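Local coordinates for surface protein SPB1 (PDB 4UZG), which probably forms the backbone of the group B streptococcus pilus 2b, its subunits presumably joined covalently by sortase into a fibre, at residues A[28-33]-A[151-156]; A[80-85]-A[91-96]; A[171-176]-A[236-241]; A[218-221]-A[225-228]. One frame throughout, in Å; residues are numbered along the deposited sequence.

Contact 1 (A[28-33]-A[151-156]); sequences NYHGTE and INPNTS
With chi1 at 175°, the imidazole of His30 swings away from its own backbone N and out toward Pro153, while Glu33, with CG beside its N and the chain extended beyond, reaches in the same general direction toward Asn154. Both residues belong to a tight two-residue beta hairpin: His30 to Glu33 is a type II' turn, closed by His30 N to Glu33 O (2.9 Å) and Glu33 N to His30 O (3.1 Å). The facing piece is a second type II' turn, Pro153 to Ser156, at the end of strand 146-153, so two turns meet here through side chains alone. Pro153 presents CG to one face of the His30 ring, 3.6 Å from its centroid and 15° off the normal. This is a CH-pi contact, shifted from the centre toward the rim. His30 is modelled in two conformers, so this contact is certain for one of them only. Beside it, the carboxylate of Glu33 and the amide of Asn154 have their planes 27° apart but are not within bonding distance. The amide is held by other partners: OD1 takes the N-H of Tyr36 and ND2 gives to the carbonyl of Lys34, which fixes its rotation. These bonds tie the turn of residues 153-156 to the second strand of the hairpin and the residues just after it, and Pro153 also packs on Tyr38 of strand 37-43. The long approach of Glu33 OE1 to Asn154 ND2 measures 4.0 Å.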
loop_
_atom_site.group_PDB
_atom_site.type_symbol
_atom_site.label_atom_id
_atom_site.label_comp_id
_atom_site.label_asym_id
_atom_site.label_seq_id
_atom_site.Cartn_x
_atom_site.Cartn_y
_atom_site.Cartn_z
ATOM N N ASN A 28 7.009 1.293 33.705
ATOM C CA ASN A 28 8.094 0.537 34.297
ATOM C C ASN A 28 7.673 -0.748 35.021
ATOM O O ASN A 28 8.527 -1.572 35.310
ATOM C CB ASN A 28 8.881 1.460 35.204
ATOM C CG ASN A 28 9.682 2.496 34.415
ATOM O OD1 ASN A 28 9.917 2.326 33.222
ATOM N ND2 ASN A 28 10.126 3.550 35.080
ATOM N N TYR A 29 6.374 -0.928 35.264
ATOM C CA TYR A 29 5.838 -2.161 35.870
ATOM C C TYR A 29 4.660 -2.725 35.075
ATOM O O TYR A 29 3.868 -1.986 34.502
ATOM C CB TYR A 29 5.410 -1.929 37.328
ATOM C CG TYR A 29 6.593 -1.626 38.193
ATOM C CD1 TYR A 29 7.333 -2.649 38.779
ATOM C CD2 TYR A 29 7.014 -0.327 38.385
ATOM C CE1 TYR A 29 8.447 -2.372 39.561
ATOM C CE2 TYR A 29 8.125 -0.042 39.156
ATOM C CZ TYR A 29 8.840 -1.068 39.729
ATOM O OH TYR A 29 9.940 -0.765 40.497
ATOM N N HIS A 30 4.560 -4.054 35.062
ATOM C CA HIS A 30 3.467 -4.770 34.404
ATOM C C HIS A 30 3.006 -5.843 35.373
ATOM O O HIS A 30 3.730 -6.811 35.618
ATOM C CB HIS A 30 3.968 -5.386 33.092
ATOM C CG HIS A 30 2.956 -6.235 32.388
ATOM N ND1 HIS A 30 3.167 -7.570 32.117
ATOM C CD2 HIS A 30 1.733 -5.937 31.886
ATOM C CE1 HIS A 30 2.114 -8.060 31.486
ATOM N NE2 HIS A 30 1.230 -7.091 31.334
ATOM N N GLY A 31 1.818 -5.665 35.944
ATOM C CA GLY A 31 1.415 -6.483 37.061
ATOM C C GLY A 31 2.305 -5.968 38.174
ATOM O O GLY A 31 2.467 -4.748 38.338
ATOM N N THR A 32 2.916 -6.894 38.901
ATOM C CA THR A 32 3.866 -6.559 39.955
ATOM C C THR A 32 5.303 -6.778 39.463
ATOM O O THR A 32 6.254 -6.683 40.242
ATOM C CB THR A 32 3.612 -7.431 41.192
ATOM O OG1 THR A 32 3.705 -8.807 40.816
ATOM C CG2 THR A 32 2.221 -7.169 41.755
ATOM N N GLU A 33 5.461 -7.050 38.168
ATOM C CA GLU A 33 6.771 -7.358 37.609
ATOM C C GLU A 33 7.441 -6.120 37.033
ATOM O O GLU A 33 6.829 -5.336 36.310
ATOM C CB GLU A 33 6.655 -8.404 36.509
ATOM C CG GLU A 33 6.364 -9.800 37.020
ATOM C CD GLU A 33 6.332 -10.816 35.894
ATOM O OE1 GLU A 33 6.509 -10.397 34.725
ATOM O OE2 GLU A 33 6.137 -12.020 36.177
ATOM N N ILE A 151 3.163 -5.594 20.500
ATOM C CA ILE A 151 4.086 -4.996 21.432
ATOM C C ILE A 151 3.796 -5.619 22.806
ATOM O O ILE A 151 2.661 -5.547 23.290
ATOM C CB ILE A 151 3.960 -3.472 21.490
ATOM C CG1 ILE A 151 4.075 -2.855 20.079
ATOM C CG2 ILE A 151 5.001 -2.917 22.482
ATOM C CD1 ILE A 151 2.694 -2.558 19.392
ATOM N N ASN A 152 4.821 -6.210 23.407
ATOM C CA ASN A 152 4.660 -6.912 24.688
ATOM C C ASN A 152 5.798 -6.514 25.624
ATOM O O ASN A 152 6.946 -6.365 25.190
ATOM C CB ASN A 152 4.759 -8.425 24.496
ATOM C CG ASN A 152 3.535 -9.038 23.848
ATOM O OD1 ASN A 152 2.529 -9.283 24.491
ATOM N ND2 ASN A 152 3.623 -9.295 22.547
ATOM N N PRO A 153 5.519 -6.405 26.930
ATOM C CA PRO A 153 6.604 -6.286 27.909
ATOM C C PRO A 153 7.280 -7.621 28.104
ATOM O O PRO A 153 6.637 -8.668 27.985
ATOM C CB PRO A 153 5.859 -5.855 29.165
ATOM C CG PRO A 153 4.525 -6.557 29.035
ATOM C CD PRO A 153 4.198 -6.528 27.557
ATOM N N ASN A 154 8.548 -7.568 28.494
ATOM C CA ASN A 154 9.275 -8.742 28.975
ATOM C C ASN A 154 9.106 -9.900 27.997
ATOM O O ASN A 154 9.426 -9.727 26.819
ATOM C CB ASN A 154 8.888 -9.035 30.426
ATOM C CG ASN A 154 9.316 -7.917 31.343
ATOM O OD1 ASN A 154 10.056 -7.014 30.950
ATOM N ND2 ASN A 154 8.879 -7.985 32.600
ATOM N N THR A 155 8.645 -11.065 28.457
ATOM C CA THR A 155 8.526 -12.213 27.564
ATOM C C THR A 155 7.079 -12.606 27.284
ATOM O O THR A 155 6.800 -13.698 26.795
ATOM C CB THR A 155 9.292 -13.417 28.081
ATOM O OG1 THR A 155 8.788 -13.787 29.365
ATOM C CG2 THR A 155 10.771 -13.106 28.187
ATOM N N SER A 156 6.144 -11.711 27.539
ATOM C CA SER A 156 4.768 -12.013 27.205
ATOM C C SER A 156 4.550 -12.076 25.700
ATOM O O SER A 156 5.215 -11.392 24.948
ATOM C CB SER A 156 3.840 -10.963 27.780
ATOM O OG SER A 156 2.502 -11.326 27.483
#

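Contact 2 (A[80-85]-A[91-96]); sequences GKYNLL and FTITIP
Asn83 and Thr94 face each other as a hydrogen-bonded antiparallel pair in the beta hairpin of strands 81-87 and 90-96. Asn83 N gives to Thr94 O at 2.8 Å, and Thr94 N returns a bond to Asn83 O at 2.9 Å. Two residues on, Leu85 and Thr92 repeat the pair of hydrogen bonds. Between them Leu84 and Ile93 form the non-hydrogen-bonded pair, where Leu84 CD1 rests on Ile93 CG1 (3.8 Å). Ile93 also serves Tyr82: its CG2 lies 3.8 Å from Tyr82 CD2, approaching the ring at a slant. Tyr82 CG stands between the backbone N and the carbonyl carbon (chi1 71°), which leaves CB and CD2 alongside the CG2 methyl of Ile93. These side chains form the inward surface, backed by Tyr57 and Val59 of strand 50-62 and Leu71 of strand 68-73. On the other face, Asn83, Leu85, Thr92 and Thr94 are partly or fully exposed, and a water joins three of them. Farther out, each strand has another neighbour: Tyr82 bonds through its backbone to Thr72 and Gly74, Ile93 to Ile40, so the hairpin is built into the middle of the large sheet. At the open end Pro96 lacks an N-H, and a separate water spans the strands instead, donating to Lys81 O and to Pro96 O. The water on the exposed face accepts from Asn83 ND2 (3.1 Å), donates to Thr92 O (3.0 Å) and pairs with Thr94 OG1 at 2.8 Å.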
loop_
_atom_site.group_PDB
_atom_site.type_symbol
_atom_site.label_atom_id
_atom_site.label_comp_id
_atom_site.label_asym_id
_atom_site.label_seq_id
_atom_site.Cartn_x
_atom_site.Cartn_y
_atom_site.Cartn_z
ATOM N N GLY A 80 18.801 4.371 25.545
ATOM C CA GLY A 80 18.907 4.921 24.218
ATOM C C GLY A 80 19.091 3.912 23.108
ATOM O O GLY A 80 19.344 4.336 21.980
ATOM N N LYS A 81 18.977 2.623 23.404
ATOM C CA LYS A 81 19.273 1.548 22.442
ATOM C C LYS A 81 18.053 0.728 22.047
ATOM O O LYS A 81 17.089 0.611 22.817
ATOM C CB LYS A 81 20.347 0.602 23.026
ATOM C CG LYS A 81 21.649 1.254 23.442
ATOM C CD LYS A 81 22.292 2.043 22.319
ATOM C CE LYS A 81 22.717 1.169 21.155
ATOM N NZ LYS A 81 23.440 1.967 20.114
ATOM N N TYR A 82 18.144 0.094 20.883
ATOM C CA TYR A 82 17.226 -0.982 20.535
ATOM C C TYR A 82 17.986 -2.037 19.767
ATOM O O TYR A 82 18.878 -1.717 18.993
ATOM C CB TYR A 82 16.022 -0.512 19.716
ATOM C CG TYR A 82 16.306 -0.094 18.285
ATOM C CD1 TYR A 82 16.693 1.206 17.981
ATOM C CD2 TYR A 82 16.162 -0.988 17.240
ATOM C CE1 TYR A 82 16.942 1.592 16.674
ATOM C CE2 TYR A 82 16.394 -0.608 15.930
ATOM C CZ TYR A 82 16.782 0.678 15.645
ATOM O OH TYR A 82 16.997 1.031 14.325
ATOM N N ASN A 83 17.602 -3.293 19.973
ATOM C CA ASN A 83 18.141 -4.406 19.216
ATOM C C ASN A 83 17.193 -4.755 18.085
ATOM O O ASN A 83 15.982 -4.610 18.217
ATOM C CB ASN A 83 18.327 -5.592 20.165
ATOM C CG ASN A 83 18.939 -6.752 19.489
ATOM O OD1 ASN A 83 20.127 -6.761 19.255
ATOM N ND2 ASN A 83 18.106 -7.722 19.086
ATOM N N LEU A 84 17.734 -5.196 16.958
ATOM C CA LEU A 84 16.967 -5.495 15.756
ATOM C C LEU A 84 17.293 -6.894 15.252
ATOM O O LEU A 84 18.465 -7.261 15.137
ATOM C CB LEU A 84 17.333 -4.483 14.665
ATOM C CG LEU A 84 16.729 -4.703 13.275
ATOM C CD1 LEU A 84 15.213 -4.541 13.297
ATOM C CD2 LEU A 84 17.378 -3.755 12.291
ATOM N N LEU A 85 16.252 -7.627 14.875
ATOM C CA LEU A 85 16.391 -8.873 14.134
ATOM C C LEU A 85 15.450 -8.810 12.946
ATOM O O LEU A 85 14.262 -8.578 13.098
ATOM C CB LEU A 85 16.008 -10.068 15.006
ATOM C CG LEU A 85 16.086 -11.432 14.337
ATOM C CD1 LEU A 85 17.489 -11.713 13.839
ATOM C CD2 LEU A 85 15.626 -12.517 15.289
ATOM N N PHE A 91 10.307 -8.293 11.052
ATOM C CA PHE A 91 11.296 -7.790 11.988
ATOM C C PHE A 91 10.803 -7.889 13.423
ATOM O O PHE A 91 9.597 -7.904 13.688
ATOM C CB PHE A 91 11.730 -6.359 11.661
ATOM C CG PHE A 91 10.663 -5.301 11.858
ATOM C CD1 PHE A 91 10.463 -4.721 13.088
ATOM C CD2 PHE A 91 9.865 -4.892 10.789
ATOM C CE1 PHE A 91 9.510 -3.745 13.269
ATOM C CE2 PHE A 91 8.902 -3.903 10.953
ATOM C CZ PHE A 91 8.714 -3.324 12.197
ATOM N N THR A 92 11.774 -7.913 14.334
ATOM C CA THR A 92 11.555 -7.807 15.756
ATOM C C THR A 92 12.524 -6.779 16.311
ATOM O O THR A 92 13.727 -6.878 16.090
ATOM C CB THR A 92 11.813 -9.162 16.461
ATOM O OG1 THR A 92 10.956 -10.150 15.903
ATOM C CG2 THR A 92 11.582 -9.048 17.956
ATOM N N ILE A 93 11.981 -5.813 17.047
ATOM C CA ILE A 93 12.755 -4.793 17.728
ATOM C C ILE A 93 12.581 -4.983 19.229
ATOM O O ILE A 93 11.459 -5.061 19.714
ATOM C CB ILE A 93 12.310 -3.383 17.284
ATOM C CG1 ILE A 93 12.865 -3.102 15.888
ATOM C CG2 ILE A 93 12.777 -2.301 18.278
ATOM C CD1 ILE A 93 12.300 -1.885 15.213
ATOM N N THR A 94 13.690 -5.065 19.959
ATOM C CA THR A 94 13.652 -5.227 21.409
ATOM C C THR A 94 14.278 -3.986 22.015
ATOM O O THR A 94 15.420 -3.661 21.727
ATOM C CB THR A 94 14.410 -6.481 21.836
ATOM O OG1 THR A 94 13.832 -7.609 21.182
ATOM C CG2 THR A 94 14.341 -6.687 23.330
ATOM N N ILE A 95 13.511 -3.295 22.858
ATOM C CA ILE A 95 13.964 -2.058 23.479
ATOM C C ILE A 95 14.257 -2.360 24.964
ATOM O O ILE A 95 13.344 -2.604 25.745
ATOM C CB ILE A 95 12.903 -0.953 23.384
ATOM C CG1 ILE A 95 12.537 -0.683 21.917
ATOM C CG2 ILE A 95 13.405 0.311 24.080
ATOM C CD1 ILE A 95 11.403 0.312 21.728
ATOM N N PRO A 96 15.533 -2.355 25.365
ATOM C CA PRO A 96 15.823 -2.548 26.790
ATOM C C PRO A 96 15.267 -1.365 27.591
ATOM O O PRO A 96 15.335 -0.216 27.155
ATOM C CB PRO A 96 17.358 -2.633 26.840
ATOM C CG PRO A 96 17.819 -1.902 25.656
ATOM C CD PRO A 96 16.768 -2.160 24.586
HETATM O O HOH W 1 16.400 1.647 25.359
HETATM O O HOH W 2 15.039 -7.848 18.657
#

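Contact 3 (A[171-176]-A[236-241]); sequences ITIKKI and YYLVEK
Lys175 reaches from CB toward Glu240 across the interior of a prealbumin-like domain, consistent with the CnaB type of Gram-positive pilins. From CB the chain runs away from the backbone N, bends at chi2 (63°), stays straight through CD and bends again at chi4 (64°). CB lies against the CG2 methyl of Thr220, and the side chain touches Phe189. CE comes 3.2 Å from Glu240 OE2, the side chains crossing at about a right angle. NZ, at the tip, is covalently joined to CG of Asn279, an intramolecular isopeptide bond; it lies 4.0 Å from Glu240 OE2 and gives a weak hydrogen bond to Ile176 O. In CnaB domains a buried acid beside the Lys-Asn link is thought to promote its formation, and Glu240 is placed consistently with that role. Its other oxygen, OE1, is held by Leu250 N. Toward the start of both segments the contact turns apolar: Ile173 CD1 and Leu238 CD2 meet tip to tip at 3.7 Å, and Ile171 CD1 lies 4.2 Å from Tyr236 CD2. The strands run in roughly the same direction, 35° apart, axes 10.7 Å from each other, a spacing that belongs to facing sheets. Strand 169-177 is the middle of one sheet, between 225-231 and 273-279, so the isopeptide bond ties it to a neighbour in its own sheet; strand 234-240 lies opposite, between 188-192 and 254-258.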
loop_
_atom_site.group_PDB
_atom_site.type_symbol
_atom_site.label_atom_id
_atom_site.label_comp_id
_atom_site.label_asym_id
_atom_site.label_seq_id
_atom_site.Cartn_x
_atom_site.Cartn_y
_atom_site.Cartn_z
ATOM N N ILE A 171 -8.759 -0.820 -12.651
ATOM C CA ILE A 171 -9.638 -0.347 -13.709
ATOM C C ILE A 171 -9.797 -1.481 -14.723
ATOM O O ILE A 171 -8.812 -1.952 -15.303
ATOM C CB ILE A 171 -9.061 0.893 -14.410
ATOM C CG1 ILE A 171 -8.839 2.042 -13.413
ATOM C CG2 ILE A 171 -9.973 1.331 -15.557
ATOM C CD1 ILE A 171 -8.115 3.253 -13.998
ATOM N N THR A 172 -11.033 -1.909 -14.941
ATOM C CA THR A 172 -11.374 -2.893 -15.959
ATOM C C THR A 172 -12.110 -2.154 -17.077
ATOM O O THR A 172 -13.223 -1.661 -16.874
ATOM C CB THR A 172 -12.241 -4.009 -15.386
ATOM O OG1 THR A 172 -11.531 -4.647 -14.316
ATOM C CG2 THR A 172 -12.593 -5.049 -16.447
ATOM N N ILE A 173 -11.458 -2.027 -18.230
ATOM C CA ILE A 173 -11.997 -1.313 -19.377
ATOM C C ILE A 173 -12.722 -2.290 -20.277
ATOM O O ILE A 173 -12.157 -3.314 -20.644
ATOM C CB ILE A 173 -10.861 -0.655 -20.187
ATOM C CG1 ILE A 173 -9.987 0.259 -19.333
ATOM C CG2 ILE A 173 -11.434 0.119 -21.374
ATOM C CD1 ILE A 173 -8.615 0.586 -19.979
ATOM N N LYS A 174 -13.960 -1.972 -20.643
ATOM C CA LYS A 174 -14.689 -2.744 -21.640
ATOM C C LYS A 174 -14.927 -1.882 -22.853
ATOM O O LYS A 174 -15.509 -0.814 -22.771
ATOM C CB LYS A 174 -16.030 -3.255 -21.139
ATOM C CG LYS A 174 -16.735 -4.131 -22.205
ATOM C CD LYS A 174 -17.971 -4.861 -21.691
ATOM C CE LYS A 174 -19.079 -3.898 -21.307
ATOM N NZ LYS A 174 -20.229 -4.570 -20.621
ATOM N N LYS A 175 -14.487 -2.374 -23.993
ATOM C CA LYS A 175 -14.619 -1.666 -25.254
ATOM C C LYS A 175 -15.782 -2.257 -26.039
ATOM O O LYS A 175 -15.813 -3.478 -26.248
ATOM C CB LYS A 175 -13.332 -1.853 -26.052
ATOM C CG LYS A 175 -13.263 -1.069 -27.307
ATOM C CD LYS A 175 -13.303 0.387 -26.874
ATOM C CE LYS A 175 -13.240 1.345 -27.980
ATOM N NZ LYS A 175 -14.405 1.254 -28.887
ATOM N N ILE A 176 -16.709 -1.408 -26.464
ATOM C CA ILE A 176 -17.867 -1.852 -27.214
ATOM C C ILE A 176 -18.118 -0.982 -28.442
ATOM O O ILE A 176 -17.603 0.120 -28.577
ATOM C CB ILE A 176 -19.148 -1.881 -26.337
ATOM C CG1 ILE A 176 -19.620 -0.462 -25.962
ATOM C CG2 ILE A 176 -18.967 -2.790 -25.126
ATOM C CD1 ILE A 176 -20.979 -0.434 -25.320
ATOM N N TYR A 236 -8.196 9.383 -13.798
ATOM C CA TYR A 236 -7.395 8.909 -14.904
ATOM C C TYR A 236 -8.160 9.113 -16.197
ATOM O O TYR A 236 -9.367 9.367 -16.188
ATOM C CB TYR A 236 -7.050 7.423 -14.691
ATOM C CG TYR A 236 -6.242 7.190 -13.437
ATOM C CD1 TYR A 236 -4.867 7.326 -13.455
ATOM C CD2 TYR A 236 -6.846 6.893 -12.219
ATOM C CE1 TYR A 236 -4.100 7.149 -12.295
ATOM C CE2 TYR A 236 -6.105 6.723 -11.068
ATOM C CZ TYR A 236 -4.720 6.832 -11.102
ATOM O OH TYR A 236 -3.935 6.665 -9.975
ATOM N N TYR A 237 -7.455 8.972 -17.312
ATOM C CA TYR A 237 -8.046 9.208 -18.622
ATOM C C TYR A 237 -7.630 8.109 -19.577
ATOM O O TYR A 237 -6.443 7.826 -19.750
ATOM C CB TYR A 237 -7.605 10.580 -19.167
ATOM C CG TYR A 237 -8.118 11.713 -18.303
ATOM C CD1 TYR A 237 -7.392 12.169 -17.210
ATOM C CD2 TYR A 237 -9.363 12.279 -18.545
ATOM C CE1 TYR A 237 -7.880 13.172 -16.384
ATOM C CE2 TYR A 237 -9.867 13.290 -17.711
ATOM C CZ TYR A 237 -9.109 13.731 -16.639
ATOM O OH TYR A 237 -9.626 14.721 -15.830
ATOM N N LEU A 238 -8.628 7.498 -20.207
ATOM C CA LEU A 238 -8.406 6.427 -21.168
ATOM C C LEU A 238 -8.202 7.043 -22.538
ATOM O O LEU A 238 -9.107 7.700 -23.050
ATOM C CB LEU A 238 -9.612 5.501 -21.213
ATOM C CG LEU A 238 -10.083 4.936 -19.858
ATOM C CD1 LEU A 238 -11.336 4.094 -20.019
ATOM C CD2 LEU A 238 -9.025 4.170 -19.155
ATOM N N VAL A 239 -7.038 6.829 -23.127
ATOM C CA VAL A 239 -6.678 7.421 -24.406
ATOM C C VAL A 239 -6.568 6.302 -25.450
ATOM O O VAL A 239 -5.699 5.437 -25.355
ATOM C CB VAL A 239 -5.355 8.180 -24.302
ATOM C CG1 VAL A 239 -4.931 8.751 -25.639
ATOM C CG2 VAL A 239 -5.438 9.290 -23.252
ATOM N N GLU A 240 -7.441 6.327 -26.449
ATOM C CA GLU A 240 -7.386 5.344 -27.506
ATOM C C GLU A 240 -6.294 5.721 -28.488
ATOM O O GLU A 240 -6.283 6.823 -29.043
ATOM C CB GLU A 240 -8.721 5.244 -28.215
ATOM C CG GLU A 240 -8.789 4.066 -29.137
ATOM C CD GLU A 240 -10.155 3.908 -29.781
ATOM O OE1 GLU A 240 -10.534 4.732 -30.633
ATOM O OE2 GLU A 240 -10.838 2.914 -29.445
ATOM N N LYS A 241 -5.375 4.785 -28.701
ATOM C CA LYS A 241 -4.299 4.927 -29.660
ATOM C C LYS A 241 -4.610 4.253 -30.993
ATOM O O LYS A 241 -4.105 4.694 -32.025
ATOM C CB LYS A 241 -3.008 4.367 -29.094
ATOM C CG LYS A 241 -2.498 5.109 -27.879
ATOM C CD LYS A 241 -2.338 6.616 -28.112
ATOM C CE LYS A 241 -1.289 6.972 -29.153
ATOM N NZ LYS A 241 0.112 6.652 -28.753
#

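Contact 4 (A[218-221]-A[225-228]); sequences YTTG and IITI
Tyr218 sets its side chain against both Ile226 and Ile228. CB lies 3.6 Å from Ile226 CG2, and with CG turned beside the backbone N (chi1 -68°) the ring extends along strand 225-231 until one face covers Ile228. Ile228 CG1 stands 4.0 Å from the ring centroid, over its centre, in a CH-pi contact; CD1 of the same isoleucine is 3.9 Å from Tyr218 CE2. Leu199 of strand 198-200 touches both side chains. Thr219 points its CB away, yet its backbone takes part: its carbonyl oxygen is 3.7 Å from Ile226 CG1. This is a beta arch: strand 218-219 edges one sheet of the domain, paired with strand 188-192, and the chain then crosses to strand 225-231, which edges the opposite sheet beside strand 169-177. The two ends of the arch therefore face each other mainly through side chains instead of pairing as a hairpin. Thr220 follows, its CG2 pressed on Ile226 CD1 at 3.5 Å, so that the isoleucine is wedged between Tyr218 and Thr220. Thr220 OG1 turns the other way, hydrogen-bonded to Leu184 O and Ala187 N, which satisfies the buried hydroxyl and sets the methyl inward. Thr220 CA also makes a CA-H...O contact with Ile225 O. At Gly221 the backbone N gives to that same oxygen, 3.0 Å away; the bond is nearly straight at hydrogen (165°), but the donor sits above the carbonyl plane, 38° out of it.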
loop_
_atom_site.group_PDB
_atom_site.type_symbol
_atom_site.label_atom_id
_atom_site.label_comp_id
_atom_site.label_asym_id
_atom_site.label_seq_id
_atom_site.Cartn_x
_atom_site.Cartn_y
_atom_site.Cartn_z
ATOM N N TYR A 218 -2.013 -1.171 -24.032
ATOM C CA TYR A 218 -2.914 -2.250 -23.660
ATOM C C TYR A 218 -3.864 -2.512 -24.816
ATOM O O TYR A 218 -4.480 -1.575 -25.329
ATOM C CB TYR A 218 -3.716 -1.857 -22.409
ATOM C CG TYR A 218 -2.885 -1.752 -21.163
ATOM C CD1 TYR A 218 -2.661 -2.872 -20.371
ATOM C CD2 TYR A 218 -2.300 -0.549 -20.766
ATOM C CE1 TYR A 218 -1.891 -2.782 -19.210
ATOM C CE2 TYR A 218 -1.518 -0.462 -19.628
ATOM C CZ TYR A 218 -1.345 -1.583 -18.835
ATOM O OH TYR A 218 -0.555 -1.500 -17.695
ATOM N N THR A 219 -4.027 -3.780 -25.186
ATOM C CA THR A 219 -4.949 -4.176 -26.238
ATOM C C THR A 219 -6.160 -4.876 -25.645
ATOM O O THR A 219 -6.013 -5.783 -24.812
ATOM C CB THR A 219 -4.225 -5.122 -27.239
ATOM O OG1 THR A 219 -3.130 -4.441 -27.835
ATOM C CG2 THR A 219 -5.142 -5.531 -28.342
ATOM N N THR A 220 -7.357 -4.503 -26.093
ATOM C CA THR A 220 -8.562 -5.176 -25.617
ATOM C C THR A 220 -8.578 -6.629 -26.125
ATOM O O THR A 220 -8.257 -6.915 -27.287
ATOM C CB THR A 220 -9.846 -4.437 -25.992
ATOM O OG1 THR A 220 -9.943 -4.351 -27.415
ATOM C CG2 THR A 220 -9.880 -3.044 -25.378
ATOM N N GLY A 221 -8.898 -7.535 -25.211
ATOM C CA GLY A 221 -8.879 -8.945 -25.525
ATOM C C GLY A 221 -10.072 -9.403 -26.314
ATOM O O GLY A 221 -10.928 -8.625 -26.736
ATOM N N ILE A 225 -11.905 -6.636 -23.162
ATOM C CA ILE A 225 -11.472 -6.138 -21.863
ATOM C C ILE A 225 -9.976 -5.841 -21.824
ATOM O O ILE A 225 -9.151 -6.584 -22.385
ATOM C CB ILE A 225 -11.813 -7.159 -20.757
ATOM C CG1 ILE A 225 -13.317 -7.422 -20.686
ATOM C CG2 ILE A 225 -11.245 -6.730 -19.404
ATOM C CD1 ILE A 225 -14.106 -6.245 -20.333
ATOM N N ILE A 226 -9.636 -4.781 -21.084
ATOM C CA ILE A 226 -8.300 -4.527 -20.547
ATOM C C ILE A 226 -8.445 -4.426 -19.034
ATOM O O ILE A 226 -9.324 -3.703 -18.553
ATOM C CB ILE A 226 -7.740 -3.178 -21.051
ATOM C CG1 ILE A 226 -7.431 -3.238 -22.549
ATOM C CG2 ILE A 226 -6.471 -2.767 -20.274
ATOM C CD1 ILE A 226 -7.338 -1.873 -23.196
ATOM N N THR A 227 -7.549 -5.082 -18.290
ATOM C CA THR A 227 -7.499 -4.909 -16.840
ATOM C C THR A 227 -6.181 -4.274 -16.454
ATOM O O THR A 227 -5.113 -4.786 -16.797
ATOM C CB THR A 227 -7.690 -6.258 -16.116
ATOM O OG1 THR A 227 -8.900 -6.869 -16.559
ATOM C CG2 THR A 227 -7.767 -6.062 -14.622
ATOM N N ILE A 228 -6.245 -3.174 -15.705
ATOM C CA ILE A 228 -5.063 -2.516 -15.148
ATOM C C ILE A 228 -5.205 -2.566 -13.641
ATOM O O ILE A 228 -6.119 -1.966 -13.078
ATOM C CB ILE A 228 -4.895 -1.063 -15.651
ATOM C CG1 ILE A 228 -4.914 -1.004 -17.189
ATOM C CG2 ILE A 228 -3.612 -0.491 -15.076
ATOM C CD1 ILE A 228 -4.873 0.401 -17.761
#

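Overall arrangement
The four contacts fall into two groups on opposite sides of the centre of the chain. Contact 2 lies in the large sheet, and contact 1 reaches it through residues 151-153; their centres are about 16 Å apart without touching, and contact 2 is nested within the loop that contact 1 closes. Contacts 3 and 4, with centres about 8 Å apart, do touch: Ile173 N and Ile226 O, at 2.7 Å, and Ile171 O and Ile228 N, at 2.9 Å, probably form hydrogen bonds joining strands 169-177 and 225-231. Between the groups the centres are 47 to 56 Å apart. A calcium ion lies about 10 Å from the His30 side chain in contact 1, another about 11 Å from the Tyr236 side chain in contact 3.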